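Local structure of putative oxidoreductase (2ISM) at residues 105-110 against 146-151; 84-87 against 91-94; 95-100 against 134-139. The protein is a putative oxidoreductase of unassigned function, built as a six-bladed beta-propeller that carries a bound calcium ion. All coordinates share one frame; numbering follows the deposited sequence.

Overall arrangement
From the N terminus, contact 2 closes first: it folds the loop at 84-87 back on residues 91-94, joining the first two strands of a propeller blade, 77-82 and 92-98. The chain then runs on into 95-100, where contact 3 opens, and through 105-110, where contact 1 opens. Contact 3 closes at 134-139, in the loop leading into the next blade, and contact 1 closes at 146-151, on that blade's second strand. Contacts 1 and 3 therefore cross, while contact 2 precedes both in series. Strands 92-98 and 104-112 are neighbours in one sheet, so the three contacts share a blade; contact 2 lies within it, and contacts 1 and 3 tie it to its successor.

Contact 1: residues 105-110 against 146-151; sequences NQVVRL and GMLYVT
Val107 and Val150 point their branches at each other, tip to tip, across the interface between two adjacent blades of the propeller. Val107 CG2 lies 4.1 Å from Val150 CG1 and is almost as near Val150 CG2, so one methyl sits against both tips of its partner. The other methyl takes a different neighbour. With Val107 CG1 set opposite the backbone N (chi1 172°), the two branches diverge along the strand, and CG1 comes to 4.2 Å from Leu148 CD2. Here the side chains do not meet head-on: Val107 and Leu148 lie alongside each other, running opposite ways. The contact is wholly apolar, and its three residues are buried. Beta-branched valines suit a strand, and their short, stiff side chains present methyls to the facing sheet, whereas the longer leucine reaches out to the second methyl of Val107. The backbones stay well apart, with 8.5 Å between Val107 CA and Val150 CA, as expected of sheets packed face to face by side chains. Val107 is held by backbone hydrogen bonds to strand 117-127, Val150 also touches Tyr95 on strand 92-98, and strand 148-151 lies between strands 140-142 and 170-174 of its own blade.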
loop_
_atom_site.group_PDB
_atom_site.type_symbol
_atom_site.label_atom_id
_atom_site.label_comp_id
_atom_site.label_asym_id
_atom_site.label_seq_id
_atom_site.Cartn_x
_atom_site.Cartn_y
_atom_site.Cartn_z
ATOM N N ASN B 105 31.642 -6.004 -17.898
ATOM C CA ASN B 105 30.701 -5.343 -17.004
ATOM C C ASN B 105 31.391 -5.211 -15.645
ATOM O O ASN B 105 32.298 -5.980 -15.315
ATOM C CB ASN B 105 29.398 -6.148 -16.873
ATOM C CG ASN B 105 28.469 -5.960 -18.072
ATOM O OD1 ASN B 105 28.181 -6.901 -18.819
ATOM N ND2 ASN B 105 27.999 -4.740 -18.255
ATOM N N GLN B 106 30.977 -4.223 -14.868
ATOM C CA GLN B 106 31.572 -3.998 -13.563
ATOM C C GLN B 106 30.633 -3.199 -12.689
ATOM O O GLN B 106 29.697 -2.568 -13.175
ATOM C CB GLN B 106 32.883 -3.215 -13.703
ATOM C CG GLN B 106 32.743 -1.952 -14.535
ATOM C CD GLN B 106 33.988 -1.079 -14.524
ATOM O OE1 GLN B 106 35.118 -1.569 -14.602
ATOM N NE2 GLN B 106 33.782 0.226 -14.449
ATOM N N VAL B 107 30.893 -3.246 -11.392
ATOM C CA VAL B 107 30.128 -2.479 -10.435
ATOM C C VAL B 107 31.121 -1.442 -9.955
ATOM O O VAL B 107 32.222 -1.784 -9.525
ATOM C CB VAL B 107 29.681 -3.316 -9.225
ATOM C CG1 VAL B 107 29.050 -2.399 -8.182
ATOM C CG2 VAL B 107 28.671 -4.376 -9.662
ATOM N N VAL B 108 30.748 -0.176 -10.060
ATOM C CA VAL B 108 31.619 0.896 -9.619
ATOM C C VAL B 108 30.926 1.638 -8.490
ATOM O O VAL B 108 29.754 1.405 -8.202
ATOM C CB VAL B 108 31.940 1.887 -10.766
ATOM C CG1 VAL B 108 32.730 1.178 -11.852
ATOM C CG2 VAL B 108 30.651 2.472 -11.338
ATOM N N ARG B 109 31.670 2.527 -7.853
ATOM C CA ARG B 109 31.157 3.314 -6.753
ATOM C C ARG B 109 31.556 4.768 -6.999
ATOM O O ARG B 109 32.692 5.037 -7.384
ATOM C CB ARG B 109 31.777 2.800 -5.450
ATOM C CG ARG B 109 31.228 3.413 -4.199
ATOM C CD ARG B 109 31.708 2.658 -2.967
ATOM N NE ARG B 109 33.041 3.042 -2.513
ATOM C CZ ARG B 109 33.571 2.627 -1.364
ATOM N NH1 ARG B 109 32.875 1.819 -0.574
ATOM N NH2 ARG B 109 34.783 3.026 -0.997
ATOM N N LEU B 110 30.622 5.694 -6.796
ATOM C CA LEU B 110 30.895 7.118 -6.970
ATOM C C LEU B 110 30.834 7.802 -5.608
ATOM O O LEU B 110 30.060 7.394 -4.739
ATOM C CB LEU B 110 29.852 7.781 -7.879
ATOM C CG LEU B 110 29.588 7.264 -9.293
ATOM C CD1 LEU B 110 28.796 8.318 -10.055
ATOM C CD2 LEU B 110 30.893 6.982 -10.006
ATOM N N GLY B 146 22.126 -6.006 4.457
ATOM C CA GLY B 146 23.117 -4.971 4.215
ATOM C C GLY B 146 24.157 -5.328 3.167
ATOM O O GLY B 146 25.132 -4.598 2.979
ATOM N N MET B 147 23.959 -6.446 2.476
ATOM C CA MET B 147 24.907 -6.880 1.458
ATOM C C MET B 147 24.482 -6.443 0.064
ATOM O O MET B 147 23.302 -6.207 -0.191
ATOM C CB MET B 147 25.067 -8.403 1.503
ATOM C CG MET B 147 25.506 -8.909 2.876
ATOM S SD MET B 147 27.120 -8.242 3.362
ATOM C CE MET B 147 27.968 -9.679 3.746
ATOM N N LEU B 148 25.455 -6.342 -0.836
ATOM C CA LEU B 148 25.192 -5.928 -2.211
ATOM C C LEU B 148 24.918 -7.116 -3.128
ATOM O O LEU B 148 25.774 -7.978 -3.316
ATOM C CB LEU B 148 26.385 -5.136 -2.754
ATOM C CG LEU B 148 26.298 -4.737 -4.234
ATOM C CD1 LEU B 148 25.071 -3.874 -4.466
ATOM C CD2 LEU B 148 27.563 -3.991 -4.639
ATOM N N TYR B 149 23.718 -7.149 -3.698
ATOM C CA TYR B 149 23.324 -8.217 -4.607
ATOM C C TYR B 149 23.435 -7.701 -6.034
ATOM O O TYR B 149 23.016 -6.581 -6.328
ATOM C CB TYR B 149 21.891 -8.662 -4.307
ATOM C CG TYR B 149 21.761 -9.425 -3.009
ATOM C CD1 TYR B 149 21.527 -10.799 -3.009
ATOM C CD2 TYR B 149 21.873 -8.775 -1.777
ATOM C CE1 TYR B 149 21.405 -11.512 -1.813
ATOM C CE2 TYR B 149 21.752 -9.477 -0.575
ATOM C CZ TYR B 149 21.515 -10.845 -0.601
ATOM O OH TYR B 149 21.371 -11.550 0.576
ATOM N N VAL B 150 23.987 -8.535 -6.913
ATOM C CA VAL B 150 24.211 -8.167 -8.314
ATOM C C VAL B 150 23.747 -9.252 -9.278
ATOM O O VAL B 150 24.146 -10.406 -9.135
ATOM C CB VAL B 150 25.722 -7.950 -8.566
ATOM C CG1 VAL B 150 25.952 -7.402 -9.969
ATOM C CG2 VAL B 150 26.299 -7.023 -7.496
ATOM N N THR B 151 22.918 -8.897 -10.261
ATOM C CA THR B 151 22.479 -9.891 -11.234
ATOM C C THR B 151 23.353 -9.748 -12.477
ATOM O O THR B 151 23.756 -8.641 -12.833
ATOM C CB THR B 151 20.982 -9.720 -11.640
ATOM O OG1 THR B 151 20.816 -8.541 -12.435
ATOM C CG2 THR B 151 20.101 -9.618 -10.405
#

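Contact 2: residues 84-87 against 91-94; sequences PRFP and YVYA
Phe86 leans on Tyr91 and Val92 where the chain turns from the first to the second strand of a beta-propeller blade, 77-82 to 92-98. The segment begins with Pro84, whose ring lies against Phe142 of the following blade. Arg85 comes next, at the surface, its NH2 in a salt bridge with Glu89 of the same turn. Phe86 then carries the contact. Swinging CG to the side away from its own N (chi1 -175°) sends the ring toward Tyr91 and Val92. Its CD1 approaches the backbone Tyr91 O at 3.5 Å, and the adjacent CE1 packs on the methyl Val92 CG2 at 4.1 Å, the ring lying obliquely to both. A large flat side chain suits this place, since it spans the gap between loop and strand: the Phe86 and Tyr91 CA atoms remain 6.5 Å apart. The ring also meets His112 edge-to-face and touches Leu39 and Pro40 from another loop. The Tyr91 ring makes a cation-pi contact with Arg109. Last in the segment, Pro87 follows a cis peptide bond, which folds its ring back so that Pro87 CB sits 3.9 Å above the middle of the Phe86 ring.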
loop_
_atom_site.group_PDB
_atom_site.type_symbol
_atom_site.label_atom_id
_atom_site.label_comp_id
_atom_site.label_asym_id
_atom_site.label_seq_id
_atom_site.Cartn_x
_atom_site.Cartn_y
_atom_site.Cartn_z
ATOM N N PRO B 84 24.129 1.477 1.917
ATOM C CA PRO B 84 23.157 1.322 3.008
ATOM C C PRO B 84 23.206 2.432 4.061
ATOM O O PRO B 84 22.181 2.780 4.650
ATOM C CB PRO B 84 23.514 -0.043 3.591
ATOM C CG PRO B 84 23.955 -0.797 2.387
ATOM C CD PRO B 84 24.847 0.215 1.681
ATOM N N ARG B 85 24.395 2.980 4.299
ATOM C CA ARG B 85 24.564 4.045 5.287
ATOM C C ARG B 85 24.755 5.426 4.655
ATOM O O ARG B 85 25.407 6.302 5.223
ATOM C CB ARG B 85 25.744 3.721 6.210
ATOM C CG ARG B 85 25.569 2.410 6.970
ATOM C CD ARG B 85 26.543 2.278 8.134
ATOM N NE ARG B 85 27.937 2.181 7.710
ATOM C CZ ARG B 85 28.435 1.176 6.995
ATOM N NH1 ARG B 85 27.652 0.173 6.618
ATOM N NH2 ARG B 85 29.720 1.168 6.666
ATOM N N PHE B 86 24.178 5.606 3.474
ATOM C CA PHE B 86 24.243 6.875 2.747
ATOM C C PHE B 86 23.465 7.911 3.565
ATOM O O PHE B 86 22.398 7.607 4.090
ATOM C CB PHE B 86 23.586 6.687 1.375
ATOM C CG PHE B 86 23.687 7.878 0.473
ATOM C CD1 PHE B 86 24.793 8.047 -0.357
ATOM C CD2 PHE B 86 22.672 8.827 0.438
ATOM C CE1 PHE B 86 24.884 9.145 -1.213
ATOM C CE2 PHE B 86 22.754 9.930 -0.413
ATOM C CZ PHE B 86 23.864 10.088 -1.241
ATOM N N PRO B 87 23.974 9.159 3.678
ATOM C CA PRO B 87 25.219 9.698 3.125
ATOM C C PRO B 87 26.451 9.635 4.039
ATOM O O PRO B 87 27.519 10.119 3.656
ATOM C CB PRO B 87 24.827 11.134 2.792
ATOM C CG PRO B 87 23.963 11.488 3.949
ATOM C CD PRO B 87 23.095 10.248 4.131
ATOM N N TYR B 91 28.365 7.235 -0.924
ATOM C CA TYR B 91 28.713 6.333 -2.006
ATOM C C TYR B 91 27.453 5.926 -2.761
ATOM O O TYR B 91 26.436 5.569 -2.166
ATOM C CB TYR B 91 29.539 5.092 -1.664
ATOM C CG TYR B 91 30.876 5.430 -1.037
ATOM C CD1 TYR B 91 31.877 6.054 -1.784
ATOM C CD2 TYR B 91 31.127 5.161 0.310
ATOM C CE1 TYR B 91 33.096 6.404 -1.205
ATOM C CE2 TYR B 91 32.346 5.508 0.900
ATOM C CZ TYR B 91 33.323 6.129 0.137
ATOM O OH TYR B 91 34.520 6.487 0.712
ATOM N N VAL B 92 27.539 6.003 -4.085
ATOM C CA VAL B 92 26.453 5.617 -4.973
ATOM C C VAL B 92 27.030 4.490 -5.828
ATOM O O VAL B 92 28.080 4.654 -6.459
ATOM C CB VAL B 92 26.020 6.779 -5.901
ATOM C CG1 VAL B 92 24.968 6.290 -6.893
ATOM C CG2 VAL B 92 25.456 7.929 -5.072
ATOM N N TYR B 93 26.359 3.344 -5.835
ATOM C CA TYR B 93 26.838 2.208 -6.610
ATOM C C TYR B 93 26.144 2.150 -7.955
ATOM O O TYR B 93 24.972 2.504 -8.077
ATOM C CB TYR B 93 26.608 0.906 -5.838
ATOM C CG TYR B 93 27.489 0.789 -4.609
ATOM C CD1 TYR B 93 28.572 -0.093 -4.581
ATOM C CD2 TYR B 93 27.256 1.583 -3.485
ATOM C CE1 TYR B 93 29.397 -0.185 -3.470
ATOM C CE2 TYR B 93 28.080 1.503 -2.363
ATOM C CZ TYR B 93 29.148 0.618 -2.365
ATOM O OH TYR B 93 29.974 0.544 -1.263
ATOM N N ALA B 94 26.880 1.716 -8.969
ATOM C CA ALA B 94 26.327 1.613 -10.310
ATOM C C ALA B 94 26.942 0.437 -11.040
ATOM O O ALA B 94 28.122 0.132 -10.854
ATOM C CB ALA B 94 26.589 2.902 -11.083
#

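Contact 3: residues 95-100 against 134-139; sequences YRTVAE and LHSGGR
Tyr95 lays its ring flat against Gly138, and the alpha carbon of the glycine stands over the middle of the face. Gly138 CA is 3.4 Å from the centroid of the Tyr95 ring and only 7° off the ring normal, a close CH-pi contact. Glycine suits the position twice over: the bare CA lets an aromatic ring lie directly on the backbone, and a positive phi of 116° with psi near zero is a conformation that residues with a side chain seldom adopt. The near end of the same side chain follows the glycine backbone too, with Tyr95 CB 3.5 Å from Gly138 O. At the far end, Tyr95 OH gives a weak hydrogen bond to Ser136 O at 2.7 Å, so a buried hydroxyl is paired with a backbone carbonyl that approaches the ring obliquely. Tyrosine thus serves here as both a flat apolar surface and a donor. A chi1 of -176° turns the ring away from its own N, and it projects from strand 92-98, the second strand of its propeller blade, toward the loop that carries the chain over to strand 140-142 of the next blade. Farther out, Thr97 points to the same loop, but its OG1 accepts a hydrogen bond from Gly76 N, and Ser136 OG pairs with Ser75 OG; small hydroxyl side chains suit this buried, polar corner. The loop has further partners: Gly137 N binds Asn203 OD1, and His135 ND1 pairs with Glu154 OE2. On the side of the blade, Asn105 and Ile127 pack against Tyr95.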
loop_
_atom_site.group_PDB
_atom_site.type_symbol
_atom_site.label_atom_id
_atom_site.label_comp_id
_atom_site.label_asym_id
_atom_site.label_seq_id
_atom_site.Cartn_x
_atom_site.Cartn_y
_atom_site.Cartn_z
ATOM N N TYR B 95 26.125 -0.221 -11.859
ATOM C CA TYR B 95 26.546 -1.367 -12.663
ATOM C C TYR B 95 26.675 -0.836 -14.084
ATOM O O TYR B 95 25.729 -0.242 -14.600
ATOM C CB TYR B 95 25.464 -2.455 -12.623
ATOM C CG TYR B 95 25.811 -3.753 -13.333
ATOM C CD1 TYR B 95 26.031 -4.926 -12.607
ATOM C CD2 TYR B 95 25.881 -3.819 -14.726
ATOM C CE1 TYR B 95 26.308 -6.137 -13.249
ATOM C CE2 TYR B 95 26.163 -5.028 -15.383
ATOM C CZ TYR B 95 26.372 -6.181 -14.637
ATOM O OH TYR B 95 26.635 -7.380 -15.260
ATOM N N ARG B 96 27.828 -1.034 -14.722
ATOM C CA ARG B 96 27.994 -0.540 -16.086
ATOM C C ARG B 96 28.846 -1.436 -16.978
ATOM O O ARG B 96 29.704 -2.186 -16.501
ATOM C CB ARG B 96 28.629 0.861 -16.081
ATOM C CG ARG B 96 30.087 0.865 -15.620
ATOM C CD ARG B 96 30.802 2.163 -15.977
ATOM N NE ARG B 96 32.159 2.193 -15.437
ATOM C CZ ARG B 96 33.031 3.177 -15.639
ATOM N NH1 ARG B 96 32.696 4.225 -16.380
ATOM N NH2 ARG B 96 34.237 3.118 -15.083
ATOM N N THR B 97 28.595 -1.340 -18.282
ATOM C CA THR B 97 29.364 -2.079 -19.270
ATOM C C THR B 97 30.401 -1.054 -19.733
ATOM O O THR B 97 30.041 0.053 -20.146
ATOM C CB THR B 97 28.499 -2.485 -20.485
ATOM O OG1 THR B 97 27.253 -3.030 -20.032
ATOM C CG2 THR B 97 29.224 -3.538 -21.322
ATOM N N VAL B 98 31.681 -1.401 -19.649
ATOM C CA VAL B 98 32.727 -0.474 -20.063
ATOM C C VAL B 98 33.607 -1.107 -21.142
ATOM O O VAL B 98 33.752 -2.331 -21.194
ATOM C CB VAL B 98 33.595 -0.039 -18.846
ATOM C CG1 VAL B 98 34.512 -1.168 -18.413
ATOM C CG2 VAL B 98 34.390 1.211 -19.194
ATOM N N ALA B 99 34.185 -0.271 -22.004
ATOM C CA ALA B 99 35.037 -0.753 -23.087
ATOM C C ALA B 99 36.508 -0.373 -22.921
ATOM O O ALA B 99 37.391 -1.044 -23.460
ATOM C CB ALA B 99 34.517 -0.229 -24.427
ATOM N N GLU B 100 36.770 0.696 -22.176
ATOM C CA GLU B 100 38.141 1.158 -21.959
ATOM C C GLU B 100 39.026 0.142 -21.242
ATOM O O GLU B 100 38.791 -0.196 -20.081
ATOM C CB GLU B 100 38.137 2.472 -21.173
ATOM C CG GLU B 100 37.788 3.703 -21.995
ATOM C CD GLU B 100 38.787 3.963 -23.108
ATOM O OE1 GLU B 100 40.000 3.753 -22.881
ATOM O OE2 GLU B 100 38.364 4.389 -24.205
ATOM N N LEU B 134 24.447 -8.071 -25.521
ATOM C CA LEU B 134 23.244 -8.750 -25.049
ATOM C C LEU B 134 23.505 -9.549 -23.778
ATOM O O LEU B 134 24.634 -9.969 -23.515
ATOM C CB LEU B 134 22.708 -9.682 -26.135
ATOM C CG LEU B 134 22.498 -9.057 -27.519
ATOM C CD1 LEU B 134 21.957 -10.116 -28.470
ATOM C CD2 LEU B 134 21.538 -7.886 -27.424
ATOM N N HIS B 135 22.448 -9.751 -22.998
ATOM C CA HIS B 135 22.510 -10.510 -21.752
ATOM C C HIS B 135 23.597 -10.059 -20.785
ATOM O O HIS B 135 24.483 -10.838 -20.418
ATOM C CB HIS B 135 22.675 -12.005 -22.043
ATOM C CG HIS B 135 21.526 -12.606 -22.795
ATOM N ND1 HIS B 135 21.392 -13.967 -22.984
ATOM C CD2 HIS B 135 20.475 -12.034 -23.429
ATOM C CE1 HIS B 135 20.310 -14.205 -23.703
ATOM N NE2 HIS B 135 19.734 -13.050 -23.987
ATOM N N SER B 136 23.514 -8.800 -20.365
ATOM C CA SER B 136 24.475 -8.239 -19.421
ATOM C C SER B 136 23.925 -8.150 -17.997
ATOM O O SER B 136 24.622 -7.685 -17.099
ATOM C CB SER B 136 24.916 -6.843 -19.875
ATOM O OG SER B 136 25.906 -6.925 -20.888
ATOM N N GLY B 137 22.686 -8.596 -17.787
ATOM C CA GLY B 137 22.097 -8.519 -16.453
ATOM C C GLY B 137 22.095 -7.066 -16.023
ATOM O O GLY B 137 21.591 -6.217 -16.760
ATOM N N GLY B 138 22.621 -6.768 -14.835
ATOM C CA GLY B 138 22.715 -5.380 -14.422
ATOM C C GLY B 138 21.974 -4.820 -13.225
ATOM O O GLY B 138 22.238 -3.682 -12.841
ATOM N N ARG B 139 21.062 -5.583 -12.630
ATOM C CA ARG B 139 20.308 -5.085 -11.484
ATOM C C ARG B 139 21.127 -5.229 -10.202
ATOM O O ARG B 139 21.698 -6.286 -9.935
ATOM C CB ARG B 139 18.988 -5.859 -11.351
ATOM C CG ARG B 139 18.034 -5.318 -10.291
ATOM C CD ARG B 139 17.512 -3.936 -10.667
ATOM N NE ARG B 139 16.800 -3.946 -11.942
ATOM C CZ ARG B 139 16.436 -2.848 -12.601
ATOM N NH1 ARG B 139 16.720 -1.658 -12.100
ATOM N NH2 ARG B 139 15.806 -2.934 -13.769
#